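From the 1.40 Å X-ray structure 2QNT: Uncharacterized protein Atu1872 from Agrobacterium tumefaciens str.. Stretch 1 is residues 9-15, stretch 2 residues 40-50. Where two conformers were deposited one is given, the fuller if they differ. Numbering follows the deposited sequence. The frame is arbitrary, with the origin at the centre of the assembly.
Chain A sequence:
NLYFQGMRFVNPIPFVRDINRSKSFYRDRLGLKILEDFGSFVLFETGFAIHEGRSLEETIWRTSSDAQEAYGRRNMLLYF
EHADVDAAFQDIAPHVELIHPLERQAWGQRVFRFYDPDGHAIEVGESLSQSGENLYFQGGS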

ATOM      1  N   PHE A   9       2.844  10.210  -3.690  1.00 10.61           N
ATOM      2  CA  PHE A   9       2.220   8.899  -3.550  1.00  9.64           C
ATOM      3  C   PHE A   9       0.706   9.084  -3.547  1.00 10.61           C
ATOM      4  O   PHE A   9       0.192   9.897  -2.813  1.00 11.44           O
ATOM      5  CB  PHE A   9       2.665   8.234  -2.258  1.00  9.84           C
ATOM      6  CG  PHE A   9       2.100   6.841  -2.094  1.00  8.00           C
ATOM      7  CD1 PHE A   9       1.254   6.545  -1.069  1.00  7.34           C
ATOM      8  CD2 PHE A   9       2.372   5.857  -3.032  1.00  9.37           C
ATOM      9  CE1 PHE A   9       0.720   5.279  -0.948  1.00  7.92           C
ATOM     10  CE2 PHE A   9       1.843   4.603  -2.904  1.00  9.55           C
ATOM     11  CZ  PHE A   9       1.035   4.306  -1.869  1.00  8.71           C
ATOM     12  N   VAL A  10       0.011   8.308  -4.359  1.00 10.42           N
ATOM     13  CA  VAL A  10      -1.417   8.412  -4.498  1.00 10.53           C
ATOM     14  C   VAL A  10      -2.131   7.269  -3.811  1.00  9.68           C
ATOM     15  O   VAL A  10      -2.888   7.483  -2.862  1.00 11.07           O
ATOM     16  CB  VAL A  10      -1.830   8.581  -5.960  1.00 10.75           C
ATOM     17  CG1 VAL A  10      -3.350   8.664  -6.066  1.00 12.10           C
ATOM     18  CG2 VAL A  10      -1.184   9.884  -6.534  1.00 12.76           C
ATOM     19  N   ASN A  11      -1.883   6.023  -4.229  1.00  8.54           N
ATOM     20  CA  ASN A  11      -2.613   4.851  -3.675  0.50  8.79           C
ATOM     21  C   ASN A  11      -1.733   3.613  -3.632  1.00  8.41           C
ATOM     22  O   ASN A  11      -1.118   3.345  -4.642  1.00  8.82           O
ATOM     23  CB  ASN A  11      -3.787   4.425  -4.586  0.50  8.99           C
ATOM     24  CG  ASN A  11      -4.861   5.495  -4.752  0.50 10.10           C
ATOM     25  OD1 ASN A  11      -5.539   5.869  -3.794  0.50 12.34           O
ATOM     26  ND2 ASN A  11      -5.066   5.927  -5.992  0.50 12.78           N
ATOM     27  N   PRO A  12      -1.832   2.783  -2.607  1.00  7.40           N
ATOM     28  CA  PRO A  12      -1.464   1.399  -2.790  1.00  7.71           C
ATOM     29  C   PRO A  12      -2.644   0.707  -3.440  1.00  8.69           C
ATOM     30  O   PRO A  12      -3.791   1.064  -3.198  1.00  9.31           O
ATOM     31  CB  PRO A  12      -1.323   0.880  -1.368  1.00  8.85           C
ATOM     32  CG  PRO A  12      -2.296   1.650  -0.595  1.00  8.94           C
ATOM     33  CD  PRO A  12      -2.437   3.004  -1.274  1.00  8.89           C
ATOM     34  N   ILE A  13      -2.360  -0.344  -4.212  1.00  7.99           N
ATOM     35  CA  ILE A  13      -3.397  -1.083  -4.909  1.00  8.19           C
ATOM     36  C   ILE A  13      -3.123  -2.575  -4.710  1.00  8.11           C
ATOM     37  O   ILE A  13      -2.541  -3.229  -5.556  1.00  8.97           O
ATOM     38  CB  ILE A  13      -3.488  -0.726  -6.396  1.00  8.31           C
ATOM     39  CG1 ILE A  13      -3.538   0.784  -6.608  1.00  7.69           C
ATOM     40  CG2 ILE A  13      -4.725  -1.412  -6.992  1.00  9.04           C
ATOM     41  CD1 ILE A  13      -3.455   1.234  -8.081  1.00  9.82           C
ATOM     42  N   PRO A  14      -3.525  -3.136  -3.549  1.00  8.57           N
ATOM     43  CA  PRO A  14      -3.478  -4.585  -3.374  1.00  8.51           C
ATOM     44  C   PRO A  14      -4.321  -5.279  -4.421  1.00  8.73           C
ATOM     45  O   PRO A  14      -5.415  -4.809  -4.779  1.00  8.81           O
ATOM     46  CB  PRO A  14      -4.033  -4.809  -1.970  1.00  8.85           C
ATOM     47  CG  PRO A  14      -4.075  -3.467  -1.341  1.00 12.27           C
ATOM     48  CD  PRO A  14      -4.074  -2.439  -2.372  1.00  8.86           C
ATOM     49  N   PHE A  15      -3.830  -6.429  -4.872  1.00  8.25           N
ATOM     50  CA  PHE A  15      -4.556  -7.256  -5.835  1.00  8.18           C
ATOM     51  C   PHE A  15      -5.522  -8.161  -5.095  1.00  8.30           C
ATOM     52  O   PHE A  15      -5.225  -8.682  -4.029  1.00  8.57           O
ATOM     53  CB  PHE A  15      -3.608  -8.149  -6.597  1.00  8.14           C
ATOM     54  CG  PHE A  15      -2.618  -7.437  -7.512  1.00  8.70           C
ATOM     55  CD1 PHE A  15      -2.536  -6.052  -7.592  1.00  8.95           C
ATOM     56  CD2 PHE A  15      -1.695  -8.184  -8.216  1.00  9.37           C
ATOM     57  CE1 PHE A  15      -1.575  -5.430  -8.412  1.00  9.90           C
ATOM     58  CE2 PHE A  15      -0.732  -7.541  -9.032  1.00  9.11           C
ATOM     59  CZ  PHE A  15      -0.690  -6.189  -9.106  1.00  9.89           C
ATOM     60  N   SER A  40     -13.562  -3.153 -11.962  0.50 15.74           N
ATOM     61  CA  SER A  40     -12.387  -3.957 -11.591  0.50 15.37           C
ATOM     62  C   SER A  40     -11.469  -3.229 -10.613  0.50 14.28           C
ATOM     63  O   SER A  40     -10.504  -3.812 -10.141  0.50 13.97           O
ATOM     64  CB  SER A  40     -11.575  -4.368 -12.829  0.50 15.73           C
ATOM     65  OG  SER A  40     -10.958  -3.259 -13.467  0.50 18.12           O
ATOM     66  N   PHE A  41     -11.754  -1.959 -10.348  1.00 14.58           N
ATOM     67  CA  PHE A  41     -10.896  -1.092  -9.513  1.00 14.22           C
ATOM     68  C   PHE A  41     -11.814  -0.258  -8.675  1.00 14.30           C
ATOM     69  O   PHE A  41     -12.770   0.304  -9.181  1.00 14.99           O
ATOM     70  CB  PHE A  41     -10.048  -0.212 -10.453  1.00 13.65           C
ATOM     71  CG  PHE A  41      -9.097   0.784  -9.786  1.00 14.10           C
ATOM     72  CD1 PHE A  41      -9.055   2.128 -10.206  1.00 15.08           C
ATOM     73  CD2 PHE A  41      -8.225   0.397  -8.784  1.00 14.69           C
ATOM     74  CE1 PHE A  41      -8.165   3.023  -9.617  1.00 16.41           C
ATOM     75  CE2 PHE A  41      -7.319   1.290  -8.236  1.00 13.91           C
ATOM     76  CZ  PHE A  41      -7.290   2.604  -8.624  1.00 15.02           C
ATOM     77  N   VAL A  42     -11.517  -0.164  -7.387  1.00 14.09           N
ATOM     78  CA  VAL A  42     -12.302   0.619  -6.471  1.00 14.21           C
ATOM     79  C   VAL A  42     -11.380   1.537  -5.674  1.00 14.32           C
ATOM     80  O   VAL A  42     -10.401   1.091  -5.089  1.00 13.80           O
ATOM     81  CB  VAL A  42     -13.132  -0.294  -5.499  1.00 15.09           C
ATOM     82  CG1 VAL A  42     -13.971   0.562  -4.536  1.00 16.82           C
ATOM     83  CG2 VAL A  42     -14.034  -1.270  -6.268  1.00 15.64           C
ATOM     84  N   LEU A  43     -11.700   2.829  -5.689  1.00 14.93           N
ATOM     85  CA  LEU A  43     -11.024   3.832  -4.882  1.00 15.09           C
ATOM     86  C   LEU A  43     -11.882   4.146  -3.678  1.00 14.99           C
ATOM     87  O   LEU A  43     -13.084   4.439  -3.828  1.00 15.18           O
ATOM     88  CB  LEU A  43     -10.863   5.128  -5.644  1.00 16.16           C
ATOM     89  CG  LEU A  43      -9.991   5.169  -6.854  1.00 19.12           C
ATOM     90  CD1 LEU A  43     -10.046   6.533  -7.475  1.00 21.73           C
ATOM     91  CD2 LEU A  43      -8.576   4.846  -6.451  1.00 20.69           C
ATOM     92  N   PHE A  44     -11.252   4.136  -2.510  1.00 14.50           N
ATOM     93  CA  PHE A  44     -11.902   4.536  -1.279  1.00 14.72           C
ATOM     94  C   PHE A  44     -11.437   5.902  -0.811  1.00 15.72           C
ATOM     95  O   PHE A  44     -10.342   6.344  -1.137  1.00 17.65           O
ATOM     96  CB  PHE A  44     -11.665   3.533  -0.162  1.00 14.86           C
ATOM     97  CG  PHE A  44     -12.207   2.166  -0.449  1.00 15.49           C
ATOM     98  CD1 PHE A  44     -11.429   1.196  -1.071  1.00 16.76           C
ATOM     99  CD2 PHE A  44     -13.499   1.835  -0.096  1.00 15.37           C
ATOM    100  CE1 PHE A  44     -11.941  -0.056  -1.336  1.00 18.03           C
ATOM    101  CE2 PHE A  44     -14.012   0.575  -0.376  1.00 16.09           C
ATOM    102  CZ  PHE A  44     -13.230  -0.368  -0.983  1.00 16.85           C
ATOM    103  N   GLU A  45     -12.272   6.547  -0.007  1.00 15.57           N
ATOM    104  CA  GLU A  45     -11.858   7.754   0.706  1.00 16.44           C
ATOM    105  C   GLU A  45     -10.693   7.345   1.635  1.00 16.14           C
ATOM    106  O   GLU A  45     -10.587   6.197   2.099  1.00 19.10           O
ATOM    107  CB  GLU A  45     -13.026   8.366   1.495  1.00 16.84           C
ATOM    108  CG  GLU A  45     -14.197   8.840   0.628  1.00 17.47           C
ATOM    109  CD  GLU A  45     -15.313   9.533   1.407  1.00 18.22           C
ATOM    110  OE1 GLU A  45     -15.160   9.731   2.632  1.00 20.16           O
ATOM    111  OE2 GLU A  45     -16.356   9.883   0.792  1.00 20.01           O
ATOM    112  N   THR A  46      -9.809   8.290   1.840  1.00 14.98           N
ATOM    113  CA  THR A  46      -8.637   8.236   2.667  1.00 14.45           C
ATOM    114  C   THR A  46      -7.471   7.500   2.006  1.00 13.88           C
ATOM    115  O   THR A  46      -6.499   7.202   2.655  1.00 14.88           O
ATOM    116  CB  THR A  46      -8.922   7.793   4.150  1.00 14.54           C
ATOM    117  OG1 THR A  46      -9.158   6.385   4.254  1.00 14.57           O
ATOM    118  CG2 THR A  46     -10.121   8.563   4.737  1.00 16.02           C
ATOM    119  N   GLY A  47      -7.540   7.307   0.701  1.00 13.80           N
ATOM    120  CA  GLY A  47      -6.390   6.917  -0.109  1.00 13.49           C
ATOM    121  C   GLY A  47      -6.130   5.429  -0.249  1.00 12.93           C
ATOM    122  O   GLY A  47      -4.997   5.044  -0.489  1.00 16.58           O
ATOM    123  N   PHE A  48      -7.120   4.610   0.019  1.00 13.30           N
ATOM    124  CA  PHE A  48      -6.979   3.182  -0.155  1.00 11.58           C
ATOM    125  C   PHE A  48      -7.671   2.790  -1.464  1.00 11.64           C
ATOM    126  O   PHE A  48      -8.597   3.454  -1.918  1.00 11.08           O
ATOM    127  CB  PHE A  48      -7.643   2.467   1.024  1.00 12.53           C
ATOM    128  CG  PHE A  48      -7.418   0.987   1.059  1.00 11.82           C
ATOM    129  CD1 PHE A  48      -8.486   0.096   0.898  1.00 11.73           C
ATOM    130  CD2 PHE A  48      -6.144   0.459   1.162  1.00 12.51           C
ATOM    131  CE1 PHE A  48      -8.299  -1.256   0.902  1.00 12.58           C
ATOM    132  CE2 PHE A  48      -5.949  -0.903   1.153  1.00 13.17           C
ATOM    133  CZ  PHE A  48      -7.034  -1.769   1.011  1.00 12.62           C
ATOM    134  N   ALA A  49      -7.177   1.722  -2.079  1.00 11.42           N
ATOM    135  CA  ALA A  49      -7.748   1.222  -3.323  1.00 10.85           C
ATOM    136  C   ALA A  49      -7.512  -0.265  -3.447  1.00 11.07           C
ATOM    137  O   ALA A  49      -6.658  -0.788  -2.767  1.00 12.61           O
ATOM    138  CB  ALA A  49      -7.148   1.931  -4.520  1.00 12.08           C
ATOM    139  N   ILE A  50      -8.330  -0.933  -4.268  1.00 10.68           N
ATOM    140  CA  ILE A  50      -8.184  -2.372  -4.535  1.00 10.96           C
ATOM    141  C   ILE A  50      -8.423  -2.594  -6.017  1.00 10.39           C
ATOM    142  O   ILE A  50      -9.178  -1.851  -6.648  1.00 11.46           O
ATOM    143  CB  ILE A  50      -9.190  -3.224  -3.710  1.00 11.24           C
ATOM    144  CG1 ILE A  50     -10.627  -2.719  -3.902  1.00 11.14           C
ATOM    145  CG2 ILE A  50      -8.834  -3.248  -2.229  1.00 12.84           C
ATOM    146  CD1 ILE A  50     -11.754  -3.538  -3.188  1.00 12.94           C
TER
HETATM  147  O   HOH W   1      -2.787   6.440  -0.091  1.00 26.18           O

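Why do the two stretches meet here without a single direct hydrogen bond? Part of the answer lies in Pro12 and Pro14, which have no backbone N-H to donate. Pro14, the residue with the largest covered area, instead sets its ring against the other chain segment: its CD lies 3.1 Å from the O of Ala49. Pro12 does something similar, with its CD 3.4 Å from the O of Gly47. The carbonyls gain nothing from each other, since Pro12 O and Ala49 O, 3.4 Å apart, are both acceptors.

What do the proline rings gain in return? They share the ring of Phe48, whose CA-to-CB bond points away although the end of the side chain comes nearer. Pro14 CG approaches Phe48 CE2 at 4.0 Å and Pro12 CG approaches Phe48 CD2 at 4.4 Å, both obliquely. Between the prolines, Ile13 makes a different set of apolar contacts: its CD1 is 3.9 Å from Phe41 CE2, and its CG1 is 4.3 Å from Ala49 CB.

How does Asn11 fit into so apolar a contact? Its CA-to-CB bond points toward the other stretch, and with chi1 in the m well its ND2 packs 3.7 Å from Leu43 CD2. Its OD1 lies 3.4 Å from Gly47 O, but two acceptors cannot bond. Asn11 CB sits 4.2 Å from Ala49 CB, so this polar residue contributes mainly by packing.

What makes Gly47 suitable at the end of the turn? Closing a type II turn from Phe44, it has phi/psi of 89/19, where a CB would jam against the preceding carbonyl oxygen. Its own carbonyl takes part in the polar link between the stretches: water 1 lies 2.6 Å from Gly47 O and 3.0 Å from Val10 O and can donate to either, although with further acceptors elsewhere its two protons cannot serve them all.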